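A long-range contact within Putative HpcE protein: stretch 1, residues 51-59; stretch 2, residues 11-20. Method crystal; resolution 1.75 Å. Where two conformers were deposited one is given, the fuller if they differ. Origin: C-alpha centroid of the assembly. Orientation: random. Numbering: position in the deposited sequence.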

# COMPACT_ATOMS: atom_id res chain seq x y z
N ALA B 51 -14.94 22.11 -25.27
CA ALA B 51 -15.45 21.72 -26.58
C ALA B 51 -14.80 20.39 -26.95
O ALA B 51 -13.63 20.34 -27.32
CB ALA B 51 -15.13 22.79 -27.62
N LEU B 52 -15.56 19.32 -26.86
CA LEU B 52 -14.95 18.01 -27.05
C LEU B 52 -15.06 17.56 -28.50
O LEU B 52 -15.98 17.96 -29.21
CB LEU B 52 -15.61 16.97 -26.14
CG LEU B 52 -15.52 17.24 -24.64
CD1 LEU B 52 -16.30 16.19 -23.88
CD2 LEU B 52 -14.07 17.30 -24.18
N PRO B 53 -14.16 16.71 -28.97
CA PRO B 53 -14.34 16.15 -30.32
C PRO B 53 -15.47 15.13 -30.34
O PRO B 53 -16.06 14.83 -29.29
CB PRO B 53 -12.98 15.50 -30.60
CG PRO B 53 -12.51 15.07 -29.26
CD PRO B 53 -12.97 16.17 -28.31
N ALA B 54 -15.78 14.59 -31.51
CA ALA B 54 -16.82 13.58 -31.61
C ALA B 54 -16.42 12.35 -30.79
O ALA B 54 -15.23 12.03 -30.69
CB ALA B 54 -17.05 13.19 -33.07
N PRO B 55 -17.38 11.66 -30.19
CA PRO B 55 -17.04 10.46 -29.42
C PRO B 55 -16.49 9.38 -30.33
O PRO B 55 -16.89 9.25 -31.49
CB PRO B 55 -18.38 10.02 -28.81
CG PRO B 55 -19.35 11.11 -29.09
CD PRO B 55 -18.83 11.91 -30.24
N SER B 56 -15.57 8.59 -29.79
CA SER B 56 -15.04 7.42 -30.46
C SER B 56 -15.55 6.15 -29.79
O SER B 56 -16.02 6.16 -28.64
CB SER B 56 -13.51 7.43 -30.45
OG SER B 56 -13.02 8.63 -31.01
N ALA B 57 -15.46 5.03 -30.51
CA ALA B 57 -15.84 3.75 -29.95
C ALA B 57 -14.87 3.31 -28.86
O ALA B 57 -13.67 3.55 -28.95
CB ALA B 57 -15.89 2.68 -31.04
N ARG B 58 -15.40 2.68 -27.81
CA ARG B 58 -14.58 2.10 -26.76
C ARG B 58 -13.77 0.96 -27.35
O ARG B 58 -14.34 -0.06 -27.73
CB ARG B 58 -15.46 1.56 -25.63
CG ARG B 58 -15.84 2.50 -24.51
CD ARG B 58 -16.81 1.77 -23.58
NE ARG B 58 -17.48 2.62 -22.60
CZ ARG B 58 -18.45 3.48 -22.89
NH1 ARG B 58 -19.02 4.20 -21.93
NH2 ARG B 58 -18.83 3.66 -24.15
N VAL B 59 -12.44 1.09 -27.41
CA VAL B 59 -11.59 -0.02 -27.83
C VAL B 59 -10.35 -0.04 -26.95
O VAL B 59 -9.93 0.99 -26.42
CB VAL B 59 -11.18 0.03 -29.32
CG1 VAL B 59 -12.40 -0.18 -30.23
CG2 VAL B 59 -10.47 1.33 -29.63
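Stretch 2 (11-20) HLVTGDGVVD

Stretch 2 is a tight β-hairpin laid against the irregular, extended segment 51-59. Its strands, 11-14 and 17-20, are joined by a type II' turn from Thr14 to Gly17 and held by backbone hydrogen bonds Leu12 N to Val19 O (2.8 Å), Val19 N to Leu12 O (2.9 Å), Thr14 N to Gly17 O (3.0 Å) and Gly17 N to Thr14 O (3.2 Å). Gly15 takes phi/psi of 64/-130, a positive phi that by itself favours glycine. The second strand runs antiparallel to stretch 1 and meets it in a single β-bridge, Ser56 with Val18, whose CA atoms are 5.2 Å apart. Both bonds of the pair form: Ser56 N donates to Val18 O (2.8 Å, nearly linear at 178°) and Val18 N donates to Ser56 O (2.7 Å, 153°). The same carbonyl, Val18 O, also receives a CA-H...O contact from Pro55 CA at 3.5 Å. The nearest CA atoms are those of Pro55 and Gly17, 4.8 Å apart. This closeness depends on the bare glycine: a CB on Gly17 would point toward stretch 1 and lie 2.5 Å from Ser56 O and 3.0 Å from Pro55 CB, both clashes. Without it, Ser56 O comes within 3.1 Å of Gly17 CA.

Before the bridge the contact is largely apolar. Leu52 points its CB toward the hairpin and adopts the m,t rotamer, which places CD1 3.8 Å from both Leu12 CD2 and Thr14 CG2, while CD2 lies 4.3 Å from Val19 CG1. Leu12, t,p, starts sideways, but its end comes nearer and so meets Leu52. Val19, near t with chi1 at 165°, spreads its two methyls along the prolines: CG1 is 3.9 Å from Pro53 CD, and CG2 is 3.8 Å from Pro53 O and 4.2 Å from Pro55 CA. Ala54 points away and adds little. Pro55, with a C-gamma exo pucker, sets CB 3.3 Å from Thr14 OG1. Thr14 has chi1 in p, which leaves CG2 for Leu52 and OG1 against the proline; this contact buries the hydroxyl, and it has no polar partner in the model.

Past the bridge, Ala57 turns away and Arg58 reaches back. Its CB points sideways, but an m,t,t chain with chi4 at 73° carries the guanidinium to the hairpin. The aliphatic part packs on Val18, CG to CG1 at 3.7 Å, and the same Val18 CG1 lies over one face of the guanidinium. Val18 is in m, its CG2 4.1 Å from Ala57 O. At the guanidinium edge, near its plane, Arg58 NH2 makes a weak hydrogen bond to Asp16 O (3.3 Å, 123°). Separately, Arg58 NH1 stands 3.4 Å from Val13 CG2. Water 1 ties the group to the turn, accepting from Arg58 NH1 at 3.1 Å and donating to Gly15 O at 2.4 Å. The Asp16 CB points away, and its side chain is poorly ordered; the turn meets Arg58 through backbone carbonyls, Asp16 O directly and Gly15 O by way of the water.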

# COMPACT_ATOMS: atom_id res chain seq x y z
N HIS B 11 -10.18 8.26 -20.36
CA HIS B 11 -11.17 8.79 -21.28
C HIS B 11 -12.41 9.24 -20.53
O HIS B 11 -12.77 8.69 -19.49
CB HIS B 11 -11.62 7.72 -22.30
CG HIS B 11 -10.62 7.45 -23.38
ND1 HIS B 11 -9.37 6.93 -23.13
CD2 HIS B 11 -10.70 7.60 -24.72
CE1 HIS B 11 -8.72 6.78 -24.27
NE2 HIS B 11 -9.50 7.19 -25.25
N LEU B 12 -13.08 10.23 -21.11
CA LEU B 12 -14.38 10.69 -20.64
C LEU B 12 -15.46 9.97 -21.44
O LEU B 12 -15.35 9.85 -22.66
CB LEU B 12 -14.47 12.22 -20.82
CG LEU B 12 -15.65 13.01 -20.26
CD1 LEU B 12 -15.78 12.84 -18.76
CD2 LEU B 12 -15.48 14.48 -20.61
N VAL B 13 -16.47 9.45 -20.74
CA VAL B 13 -17.62 8.85 -21.40
C VAL B 13 -18.53 9.97 -21.89
O VAL B 13 -18.98 10.80 -21.09
CB VAL B 13 -18.38 7.91 -20.44
CG1 VAL B 13 -19.77 7.55 -21.03
CG2 VAL B 13 -17.55 6.66 -20.15
N THR B 14 -18.77 10.01 -23.20
CA THR B 14 -19.61 11.04 -23.82
C THR B 14 -20.64 10.34 -24.68
O THR B 14 -20.32 9.84 -25.76
CB THR B 14 -18.77 12.00 -24.66
OG1 THR B 14 -18.20 11.28 -25.76
CG2 THR B 14 -17.65 12.62 -23.83
N GLY B 15 -21.89 10.30 -24.21
CA GLY B 15 -22.91 9.58 -24.95
C GLY B 15 -22.59 8.10 -24.99
O GLY B 15 -22.30 7.47 -23.97
N ASP B 16 -22.64 7.54 -26.20
CA ASP B 16 -22.39 6.12 -26.40
C ASP B 16 -20.93 5.81 -26.66
O ASP B 16 -20.58 4.63 -26.78
CB ASP B 16 -23.24 5.60 -27.56
CG ASP B 16 -24.68 6.05 -27.47
OD1 ASP B 16 -25.34 5.72 -26.45
OD2 ASP B 16 -25.15 6.75 -28.39
N GLY B 17 -20.07 6.82 -26.74
CA GLY B 17 -18.66 6.59 -26.99
C GLY B 17 -17.76 7.25 -25.96
O GLY B 17 -18.20 7.54 -24.84
N VAL B 18 -16.49 7.49 -26.31
CA VAL B 18 -15.53 8.06 -25.36
C VAL B 18 -14.66 9.11 -26.04
O VAL B 18 -14.55 9.17 -27.27
CB VAL B 18 -14.62 7.01 -24.70
CG1 VAL B 18 -15.41 6.13 -23.74
CG2 VAL B 18 -13.88 6.17 -25.75
N VAL B 19 -14.00 9.91 -25.21
CA VAL B 19 -13.10 10.97 -25.64
C VAL B 19 -11.82 10.88 -24.84
O VAL B 19 -11.86 10.85 -23.60
CB VAL B 19 -13.74 12.36 -25.48
CG1 VAL B 19 -12.69 13.44 -25.59
CG2 VAL B 19 -14.86 12.55 -26.53
N ASP B 20 -10.68 10.87 -25.53
CA ASP B 20 -9.38 10.81 -24.87
C ASP B 20 -9.12 12.15 -24.19
O ASP B 20 -9.11 13.19 -24.85
CB ASP B 20 -8.29 10.52 -25.91
CG ASP B 20 -6.91 10.35 -25.28
OD1 ASP B 20 -6.48 9.20 -25.08
OD2 ASP B 20 -6.25 11.36 -24.99
O HOH W 1 -21.56 5.24 -23.36